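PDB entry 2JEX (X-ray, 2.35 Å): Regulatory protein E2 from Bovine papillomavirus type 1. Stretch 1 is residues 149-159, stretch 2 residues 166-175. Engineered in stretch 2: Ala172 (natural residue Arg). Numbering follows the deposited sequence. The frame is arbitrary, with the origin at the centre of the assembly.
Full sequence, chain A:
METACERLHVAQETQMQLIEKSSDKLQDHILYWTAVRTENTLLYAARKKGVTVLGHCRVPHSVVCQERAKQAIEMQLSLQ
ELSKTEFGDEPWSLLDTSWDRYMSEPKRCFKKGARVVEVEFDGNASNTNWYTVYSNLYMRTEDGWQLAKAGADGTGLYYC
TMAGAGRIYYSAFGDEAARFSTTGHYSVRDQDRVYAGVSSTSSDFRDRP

Stretch 1 149-159: KAGADGTGLYY
Stretch 2, residues 166-175: GRIYYSAFGD

A single carboxylate, that of Asp153, ties a tight turn to the strand beside it, and it is the most distinctive feature of this contact. Its OD1 accepts a very short hydrogen bond from Tyr169 OH (2.5 Å) and forms a salt bridge with Arg167 NH1 (2.7 Å), whose hydrogen bond is weak in angle (123°). Its OD2 meanwhile receives Thr155 N at 2.9 Å and Gly156 N at 3.1 Å, fixing the turn. Asp153 adopts the p rotamer at phi/psi -137/-157; Arg167 is extended (m, t, t) so that its end reaches the acid.

The general principle is that backbone pairing and side-chain packing are satisfied in the same register. In stretch 1, strand 149-152 leads through a tight turn, closed by Asp153 N to Gly156 O at 3.1 Å, into a strand that includes Leu157, Tyr158 and Tyr159, with Tyr158 N to Gly151 O and Gly151 N to Tyr158 O both 3.0 Å. The returning strand runs against the strand containing Ile168 and Tyr169, at 128° between their N-to-C directions. Tyr159 and Ile168 form the hydrogen-bonded pair: Tyr159 N to Ile168 O is 2.9 Å, Ile168 N to Tyr159 O 2.7 Å. Tyr158 and Tyr169 are the non-hydrogen-bonded pair, CA to CA 3.9 Å. Next to it Leu157 O accepts hydrogen bonds from both Tyr170 N (3.0 Å) and Ser171 N (3.2 Å), with Tyr170 at phi/psi -106/-15. Farther along, Phe173 N donates to Thr155 O at 2.7 Å, and a water bridges Thr155 O (2.8 Å) to Gly174 N (3.1 Å).

Aromatic rings cover both sides of the sheet. Tyr158 (p, chi2 82°) and Tyr169 (m, chi2 -91°) share one face, the edge of the former toward the face of the latter, with centroids 5.7 Å apart and planes at 64°. Arg167 CD sits 3.4 Å from the Tyr158 ring centroid. The Tyr169 ring is sandwiched, with Thr155 CG2 4.0 Å from its centroid on one face and Tyr158 CB 3.9 Å on the opposite one. On the other side of the sheet, Ile168 CB lies over the Tyr159 ring (p), 4.2 Å from its centroid.

Leu157 (m, t) points toward stretch 2 and fills the buried centre: its CB covers the Tyr170 ring (p), while its CD2 meets Phe173 CZ at 3.5 Å. Phe173 (m, chi2 -43°) is buried against Gly156, whose CA lies 3.8 Å from the ring centroid. Glycine suits this place because a CB would stand 1.9 Å from Ser171 O. The engineered Ala172 points away overall. Altogether 910 Å² is buried.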

# COMPACT_ATOMS: atom_id res chain seq x y z
N LYS A 149 7.69 -9.72 8.79
CA LYS A 149 8.29 -10.22 7.56
C LYS A 149 7.27 -11.07 6.81
O LYS A 149 6.52 -11.84 7.41
CB LYS A 149 9.56 -11.03 7.86
CG LYS A 149 10.84 -10.20 8.08
CD LYS A 149 10.84 -9.49 9.44
CE LYS A 149 12.22 -8.95 9.79
NZ LYS A 149 12.29 -8.53 11.23
N ALA A 150 7.23 -10.91 5.50
CA ALA A 150 6.33 -11.70 4.67
C ALA A 150 7.11 -12.68 3.80
O ALA A 150 8.24 -12.41 3.39
CB ALA A 150 5.44 -10.81 3.82
N GLY A 151 6.48 -13.82 3.53
CA GLY A 151 7.06 -14.82 2.66
C GLY A 151 5.97 -15.70 2.09
O GLY A 151 4.79 -15.48 2.37
N ALA A 152 6.38 -16.69 1.30
CA ALA A 152 5.50 -17.69 0.73
C ALA A 152 6.01 -19.11 1.01
O ALA A 152 7.22 -19.35 1.07
CB ALA A 152 5.37 -17.48 -0.76
N ASP A 153 5.07 -20.03 1.19
CA ASP A 153 5.39 -21.45 1.28
C ASP A 153 4.37 -22.23 0.45
O ASP A 153 3.75 -21.67 -0.45
CB ASP A 153 5.44 -21.91 2.74
CG ASP A 153 4.14 -21.66 3.48
OD1 ASP A 153 4.17 -21.66 4.73
OD2 ASP A 153 3.08 -21.46 2.84
N GLY A 154 4.19 -23.52 0.75
CA GLY A 154 3.25 -24.37 0.02
C GLY A 154 1.78 -24.03 0.25
O GLY A 154 0.92 -24.40 -0.55
N THR A 155 1.49 -23.33 1.34
CA THR A 155 0.12 -23.01 1.71
C THR A 155 -0.33 -21.67 1.10
O THR A 155 -1.42 -21.56 0.54
CB THR A 155 -0.03 -23.03 3.25
OG1 THR A 155 0.32 -24.32 3.75
CG2 THR A 155 -1.46 -22.72 3.68
N GLY A 156 0.53 -20.66 1.18
CA GLY A 156 0.19 -19.34 0.69
C GLY A 156 1.19 -18.27 1.07
O GLY A 156 2.34 -18.56 1.42
N LEU A 157 0.75 -17.03 0.98
CA LEU A 157 1.52 -15.89 1.40
C LEU A 157 1.11 -15.57 2.83
O LEU A 157 -0.07 -15.68 3.18
CB LEU A 157 1.27 -14.71 0.47
CG LEU A 157 1.30 -14.99 -1.04
CD1 LEU A 157 0.68 -13.81 -1.80
CD2 LEU A 157 2.70 -15.22 -1.50
N TYR A 158 2.08 -15.20 3.65
CA TYR A 158 1.90 -15.13 5.10
C TYR A 158 2.85 -14.09 5.67
O TYR A 158 3.85 -13.74 5.05
CB TYR A 158 2.23 -16.50 5.74
CG TYR A 158 3.70 -16.85 5.65
CD1 TYR A 158 4.62 -16.34 6.57
CD2 TYR A 158 4.19 -17.68 4.63
CE1 TYR A 158 5.97 -16.64 6.49
CE2 TYR A 158 5.55 -18.00 4.55
CZ TYR A 158 6.43 -17.48 5.48
OH TYR A 158 7.77 -17.77 5.42
N TYR A 159 2.52 -13.63 6.87
CA TYR A 159 3.44 -12.81 7.66
C TYR A 159 3.54 -13.41 9.05
O TYR A 159 2.60 -14.07 9.51
CB TYR A 159 2.98 -11.34 7.71
CG TYR A 159 1.65 -11.12 8.41
CD1 TYR A 159 0.46 -11.09 7.68
CD2 TYR A 159 1.58 -10.92 9.79
CE1 TYR A 159 -0.77 -10.89 8.30
CE2 TYR A 159 0.35 -10.72 10.42
CZ TYR A 159 -0.82 -10.70 9.66
OH TYR A 159 -2.03 -10.50 10.28
N GLY A 166 3.84 -17.75 14.91
CA GLY A 166 3.45 -18.61 13.80
C GLY A 166 3.22 -17.78 12.54
O GLY A 166 3.13 -16.55 12.61
N ARG A 167 3.14 -18.46 11.40
CA ARG A 167 2.86 -17.81 10.13
C ARG A 167 1.38 -17.50 10.03
O ARG A 167 0.54 -18.38 10.24
CB ARG A 167 3.29 -18.71 8.97
CG ARG A 167 4.76 -19.07 8.99
CD ARG A 167 5.15 -19.82 7.74
NE ARG A 167 6.49 -20.39 7.83
CZ ARG A 167 7.16 -20.93 6.82
NH1 ARG A 167 6.63 -20.96 5.60
NH2 ARG A 167 8.38 -21.44 7.02
N ILE A 168 1.05 -16.25 9.71
CA ILE A 168 -0.35 -15.85 9.53
C ILE A 168 -0.63 -15.55 8.06
O ILE A 168 -0.11 -14.59 7.48
CB ILE A 168 -0.75 -14.69 10.48
CG1 ILE A 168 -0.70 -15.18 11.93
CG2 ILE A 168 -2.17 -14.20 10.17
CD1 ILE A 168 -0.27 -14.14 12.95
N TYR A 169 -1.45 -16.41 7.46
CA TYR A 169 -1.68 -16.39 6.02
C TYR A 169 -2.73 -15.37 5.62
O TYR A 169 -3.82 -15.33 6.19
CB TYR A 169 -2.09 -17.79 5.53
CG TYR A 169 -0.98 -18.81 5.69
CD1 TYR A 169 -0.06 -19.04 4.66
CD2 TYR A 169 -0.84 -19.54 6.87
CE1 TYR A 169 0.96 -19.96 4.80
CE2 TYR A 169 0.18 -20.47 7.03
CZ TYR A 169 1.07 -20.67 5.99
OH TYR A 169 2.08 -21.59 6.13
N TYR A 170 -2.37 -14.53 4.64
CA TYR A 170 -3.31 -13.56 4.07
C TYR A 170 -3.76 -14.00 2.67
O TYR A 170 -4.74 -13.48 2.13
CB TYR A 170 -2.72 -12.14 4.07
CG TYR A 170 -1.47 -11.92 3.24
CD1 TYR A 170 -1.55 -11.56 1.89
CD2 TYR A 170 -0.20 -12.01 3.82
CE1 TYR A 170 -0.40 -11.33 1.14
CE2 TYR A 170 0.96 -11.79 3.08
CZ TYR A 170 0.85 -11.44 1.74
OH TYR A 170 1.97 -11.21 0.99
N SER A 171 -3.04 -14.96 2.10
CA SER A 171 -3.39 -15.55 0.83
C SER A 171 -3.24 -17.06 0.94
O SER A 171 -2.39 -17.56 1.68
CB SER A 171 -2.48 -15.00 -0.26
OG SER A 171 -3.07 -15.09 -1.54
N ALA A 172 -4.10 -17.79 0.23
CA ALA A 172 -4.00 -19.25 0.20
C ALA A 172 -3.82 -19.70 -1.24
O ALA A 172 -4.63 -19.37 -2.10
CB ALA A 172 -5.25 -19.87 0.79
N PHE A 173 -2.76 -20.45 -1.51
CA PHE A 173 -2.51 -20.92 -2.87
C PHE A 173 -3.51 -21.97 -3.35
O PHE A 173 -3.72 -22.15 -4.55
CB PHE A 173 -1.06 -21.41 -3.05
CG PHE A 173 -0.03 -20.31 -3.02
CD1 PHE A 173 -0.26 -19.11 -3.69
CD2 PHE A 173 1.16 -20.48 -2.34
CE1 PHE A 173 0.70 -18.09 -3.67
CE2 PHE A 173 2.11 -19.47 -2.31
CZ PHE A 173 1.88 -18.27 -2.98
N GLY A 174 -4.16 -22.65 -2.41
CA GLY A 174 -5.20 -23.61 -2.73
C GLY A 174 -6.41 -22.93 -3.33
O GLY A 174 -7.11 -23.52 -4.15
N ASP A 175 -6.66 -21.68 -2.92
CA ASP A 175 -7.70 -20.85 -3.53
C ASP A 175 -7.29 -20.38 -4.93
O ASP A 175 -8.13 -20.21 -5.80
CB ASP A 175 -8.06 -19.65 -2.63
CG ASP A 175 -8.79 -20.05 -1.33
OD1 ASP A 175 -8.52 -19.41 -0.29
OD2 ASP A 175 -9.64 -20.98 -1.33
O HOH W 1 -3.60 -23.27 0.61